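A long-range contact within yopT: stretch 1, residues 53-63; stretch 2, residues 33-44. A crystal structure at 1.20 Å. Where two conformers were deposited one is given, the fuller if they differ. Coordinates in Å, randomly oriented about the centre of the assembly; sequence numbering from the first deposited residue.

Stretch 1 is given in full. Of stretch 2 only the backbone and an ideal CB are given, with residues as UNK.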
# COMPACT_ATOMS: atom_id res chain seq x y z
N GLU A 53 -2.00 11.48 2.23
CA GLU A 53 -2.49 10.97 3.50
C GLU A 53 -1.57 9.84 3.99
O GLU A 53 -1.28 8.91 3.23
CB GLU A 53 -3.92 10.50 3.41
CG GLU A 53 -4.54 10.12 4.73
CD GLU A 53 -6.02 9.79 4.72
OE1 GLU A 53 -6.60 9.85 3.61
OE2 GLU A 53 -6.55 9.45 5.81
N ASN A 54 -1.18 9.92 5.27
CA ASN A 54 -0.33 8.93 5.91
C ASN A 54 -1.11 8.01 6.83
O ASN A 54 -2.07 8.44 7.51
CB ASN A 54 0.73 9.63 6.77
CG ASN A 54 1.54 10.63 5.99
OD1 ASN A 54 1.81 10.48 4.82
ND2 ASN A 54 1.80 11.72 6.64
N PHE A 55 -0.74 6.76 6.85
CA PHE A 55 -1.36 5.74 7.67
C PHE A 55 -0.33 4.86 8.38
O PHE A 55 0.74 4.57 7.82
CB PHE A 55 -2.20 4.76 6.84
CG PHE A 55 -3.29 5.41 6.03
CD1 PHE A 55 -4.53 5.58 6.64
CD2 PHE A 55 -3.08 5.82 4.74
CE1 PHE A 55 -5.52 6.19 5.93
CE2 PHE A 55 -4.10 6.44 4.04
CZ PHE A 55 -5.31 6.60 4.65
N LYS A 56 -0.67 4.44 9.60
CA LYS A 56 0.09 3.42 10.27
C LYS A 56 -0.02 2.10 9.48
O LYS A 56 -1.12 1.64 9.22
CB LYS A 56 -0.39 3.21 11.71
CG LYS A 56 0.33 2.10 12.45
CD LYS A 56 -0.16 1.93 13.89
CE LYS A 56 0.53 0.72 14.53
NZ LYS A 56 0.20 0.62 15.98
N LEU A 57 1.13 1.51 9.18
CA LEU A 57 1.23 0.24 8.48
C LEU A 57 1.63 -0.84 9.46
O LEU A 57 2.70 -0.71 10.09
CB LEU A 57 2.28 0.36 7.38
CG LEU A 57 2.51 -0.79 6.46
CD1 LEU A 57 1.23 -1.16 5.71
CD2 LEU A 57 3.64 -0.45 5.49
N SER A 58 0.77 -1.84 9.61
CA SER A 58 0.86 -2.97 10.52
C SER A 58 1.55 -4.20 9.95
O SER A 58 2.15 -4.99 10.69
CB SER A 58 -0.56 -3.39 10.97
OG SER A 58 -1.48 -3.37 9.89
N ASP A 59 1.42 -4.40 8.65
CA ASP A 59 1.90 -5.59 7.97
C ASP A 59 2.04 -5.35 6.52
O ASP A 59 1.27 -4.56 6.00
CB ASP A 59 0.89 -6.79 8.14
CG ASP A 59 1.45 -8.07 7.56
OD1 ASP A 59 2.62 -8.35 7.89
OD2 ASP A 59 0.78 -8.81 6.80
N MSE A 60 2.98 -6.03 5.89
CA MSE A 60 3.12 -6.01 4.45
C MSE A 60 3.56 -7.37 3.92
O MSE A 60 4.44 -7.95 4.54
CB MSE A 60 4.22 -5.02 4.00
CG MSE A 60 4.37 -5.12 2.47
SE MSE A 60 5.83 -4.02 2.13
CE MSE A 60 5.96 -4.52 0.29
N GLU A 61 2.97 -7.74 2.80
CA GLU A 61 3.45 -8.88 2.03
C GLU A 61 3.48 -8.43 0.58
O GLU A 61 2.78 -7.49 0.24
CB GLU A 61 2.60 -10.11 2.23
CG GLU A 61 2.63 -10.71 3.64
CD GLU A 61 1.32 -10.26 4.29
OE1 GLU A 61 1.15 -10.62 5.46
OE2 GLU A 61 0.53 -9.57 3.58
N TYR A 62 4.23 -9.09 -0.26
CA TYR A 62 4.25 -8.76 -1.68
C TYR A 62 4.51 -10.00 -2.51
O TYR A 62 5.08 -10.99 -2.02
CB TYR A 62 5.30 -7.65 -1.98
CG TYR A 62 6.71 -8.20 -1.88
CD1 TYR A 62 7.31 -8.25 -0.63
CD2 TYR A 62 7.39 -8.62 -3.02
CE1 TYR A 62 8.60 -8.75 -0.54
CE2 TYR A 62 8.65 -9.14 -2.91
CZ TYR A 62 9.25 -9.19 -1.67
OH TYR A 62 10.52 -9.73 -1.64
N GLU A 63 4.15 -9.84 -3.78
CA GLU A 63 4.54 -10.87 -4.77
C GLU A 63 4.59 -10.20 -6.14
O GLU A 63 3.72 -9.38 -6.44
CB GLU A 63 3.59 -12.04 -4.75
CG GLU A 63 2.24 -11.74 -5.29
CD GLU A 63 1.30 -12.92 -5.53
OE1 GLU A 63 1.74 -14.09 -5.36
OE2 GLU A 63 0.12 -12.61 -5.88
N UNK A 33 14.20 -4.54 -3.49
CA UNK A 33 13.52 -3.30 -3.11
C UNK A 33 12.35 -3.63 -2.19
O UNK A 33 12.16 -3.03 -1.13
CB UNK A 33 13.04 -2.54 -4.35
N UNK A 34 11.53 -4.58 -2.58
CA UNK A 34 10.31 -4.89 -1.82
C UNK A 34 10.65 -5.52 -0.47
O UNK A 34 10.02 -5.19 0.51
CB UNK A 34 9.41 -5.83 -2.62
N UNK A 35 11.67 -6.40 -0.43
CA UNK A 35 12.06 -6.99 0.83
C UNK A 35 12.48 -5.95 1.84
O UNK A 35 12.24 -6.08 3.05
CB UNK A 35 13.20 -7.99 0.61
N UNK A 36 13.11 -4.87 1.35
CA UNK A 36 13.52 -3.76 2.24
C UNK A 36 12.33 -2.88 2.63
O UNK A 36 12.60 -1.94 3.40
CB UNK A 36 14.59 -2.90 1.56
N UNK A 37 11.12 -3.14 2.22
CA UNK A 37 9.97 -2.37 2.65
C UNK A 37 9.16 -3.08 3.74
O UNK A 37 8.29 -2.45 4.32
CB UNK A 37 9.07 -2.07 1.45
N UNK A 38 9.42 -4.37 3.98
CA UNK A 38 8.54 -5.20 4.76
C UNK A 38 8.23 -4.63 6.15
O UNK A 38 7.12 -4.84 6.61
CB UNK A 38 9.16 -6.59 4.90
N UNK A 39 9.21 -3.97 6.76
CA UNK A 39 9.03 -3.52 8.13
C UNK A 39 8.67 -2.04 8.21
O UNK A 39 8.65 -1.47 9.28
CB UNK A 39 10.30 -3.79 8.94
N UNK A 40 8.36 -1.41 7.08
CA UNK A 40 7.96 -0.01 7.09
C UNK A 40 6.78 0.21 8.04
O UNK A 40 5.82 -0.55 8.06
CB UNK A 40 7.60 0.45 5.68
N UNK A 41 6.85 1.30 8.81
CA UNK A 41 5.84 1.61 9.81
C UNK A 41 4.74 2.52 9.30
O UNK A 41 3.73 2.70 10.00
CB UNK A 41 6.50 2.26 11.03
N UNK A 42 4.94 3.14 8.15
CA UNK A 42 4.00 4.17 7.66
C UNK A 42 3.97 4.16 6.16
O UNK A 42 5.02 4.13 5.50
CB UNK A 42 4.38 5.56 8.17
N UNK A 43 2.77 4.20 5.60
CA UNK A 43 2.52 4.27 4.17
C UNK A 43 1.73 5.55 3.89
O UNK A 43 0.90 5.98 4.68
CB UNK A 43 1.77 3.03 3.68
N UNK A 44 2.03 6.17 2.76
CA UNK A 44 1.32 7.36 2.35
C UNK A 44 0.79 7.22 0.95
O UNK A 44 1.38 6.55 0.10
CB UNK A 44 2.23 8.59 2.45

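Position 33 is helical (phi/psi -61/-49), and its ideal CB has nothing of stretch 1 within 5.5 Å, so this contact sets no preference; the residue is Ile 33.

Position 34, also helical, points toward stretch 1, and its ideal CB lies 3.4 Å from CE2 of Tyr 62. A side chain with a CB-H facing the ring suits, alanine, serine and cysteine being compact candidates; larger chains stay undecided. It is Cys 34: CB sits 3.4 Å from the centroid of the Tyr 62 ring, 9° off the normal, a CH-pi contact.

At position 35 CA-to-CB leads away overall, yet the ideal CB is 3.9 Å from OH of Tyr 62. A flexible acceptor, glutamate or glutamine, could turn back to that hydroxyl. Glu 35 does: OH of Tyr 62 donates to OE1 of Glu 35 at 3.0 Å.

Position 36 is out of reach, and many polar residues would serve; it is Asn 36.

Position 37 points toward stretch 1, its ideal CB 3.8 Å from SE of selenomethionine Met 60, which suits an apolar side chain. In Leu 37, CB packs 3.7 Å from that SE.

Position 38 points sideways, its ideal CB 4.9 Å from O of Met 60, so a longer apolar chain could reach Met 60 and Tyr 62. Leu 38 brings CD2 to 3.8 Å from CD1 of Tyr 62, at the ring edge, and 4.3 Å from CG of Met 60.

Position 39 faces away, with nothing of stretch 1 within 5.5 Å of its ideal CB, so this contact would accept almost any residue; it is Leu 39.

Position 40 is sideways, its ideal CB 4.1 Å from CD2 of Leu 57. Small residues fit readily; Ser 40 places OG 4.0 Å from that CD2.

Position 41 points away, so a long polar chain is plausible. Lys 41 contributes through its backbone: N of Leu 57 donates to O of Lys 41 at 3.0 Å and 174°.

Position 42 opens an antiparallel strand pairing, its CB on the face of Asn 54 and Lys 56. A polar or charged chain would suit; Glu 42 brings OE2 to 3.7 Å from CB of Asn 54.

Position 43 shares the other face with Phe 55. Valine or isoleucine suits this extended backbone. Val 43 packs CG1 4.1 Å from CB of Phe 55, while hydrogen bonds join its N to O of Phe 55 (3.0 Å) and its O to N of Phe 55 (2.8 Å).

Position 44 pairs with Asn 54 (CA-CA 4.2 Å), CB on the same face, so a short or polar residue is plausible. Ser 44 sets CB 3.1 Å from OD1 of Asn 54 and CA 3.2 Å from O of Glu 53, a CA-H...O contact.

Stretch 2 (33-44) ICENLLLSKEVS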
# COMPACT_ATOMS: atom_id res chain seq x y z
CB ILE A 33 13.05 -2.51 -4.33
CG1 ILE A 33 14.24 -1.90 -5.10
CG2 ILE A 33 12.02 -1.40 -4.00
CD1 ILE A 33 13.90 -1.42 -6.51
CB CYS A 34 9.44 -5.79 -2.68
SG CYS A 34 8.66 -4.94 -4.08
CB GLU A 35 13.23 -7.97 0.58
CG GLU A 35 13.48 -8.91 1.73
CD GLU A 35 12.47 -10.02 1.96
OE1 GLU A 35 11.55 -10.22 1.17
OE2 GLU A 35 12.66 -10.66 3.02
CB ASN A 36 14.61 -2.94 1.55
CG ASN A 36 15.96 -3.64 1.63
OD1 ASN A 36 16.23 -4.34 2.61
ND2 ASN A 36 16.74 -3.43 0.59
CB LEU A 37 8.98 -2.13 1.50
CG LEU A 37 9.51 -1.33 0.31
CD1 LEU A 37 8.49 -1.29 -0.83
CD2 LEU A 37 9.93 0.07 0.79
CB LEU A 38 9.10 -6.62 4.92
CG LEU A 38 9.11 -7.48 3.69
CD1 LEU A 38 9.81 -8.80 4.05
CD2 LEU A 38 7.72 -7.80 3.17
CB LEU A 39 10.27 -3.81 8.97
CG LEU A 39 10.68 -5.28 9.03
CD1 LEU A 39 11.93 -5.40 9.90
CD2 LEU A 39 9.54 -6.16 9.54
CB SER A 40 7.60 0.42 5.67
OG SER A 40 7.01 1.68 5.64
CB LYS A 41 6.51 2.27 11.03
CG LYS A 41 7.54 1.36 11.67
CD LYS A 41 6.98 0.16 12.38
CE LYS A 41 8.04 -0.45 13.28
NZ LYS A 41 7.81 -1.86 13.65
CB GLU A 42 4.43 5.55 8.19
CG GLU A 42 3.43 6.70 7.89
CD GLU A 42 3.83 7.97 8.62
OE1 GLU A 42 4.96 8.43 8.46
OE2 GLU A 42 3.05 8.49 9.40
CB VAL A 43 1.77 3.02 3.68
CG1 VAL A 43 0.40 2.83 4.34
CG2 VAL A 43 1.67 3.00 2.15
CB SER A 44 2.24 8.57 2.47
OG SER A 44 3.17 8.83 1.55
O HOH W 1 5.57 -6.93 7.28
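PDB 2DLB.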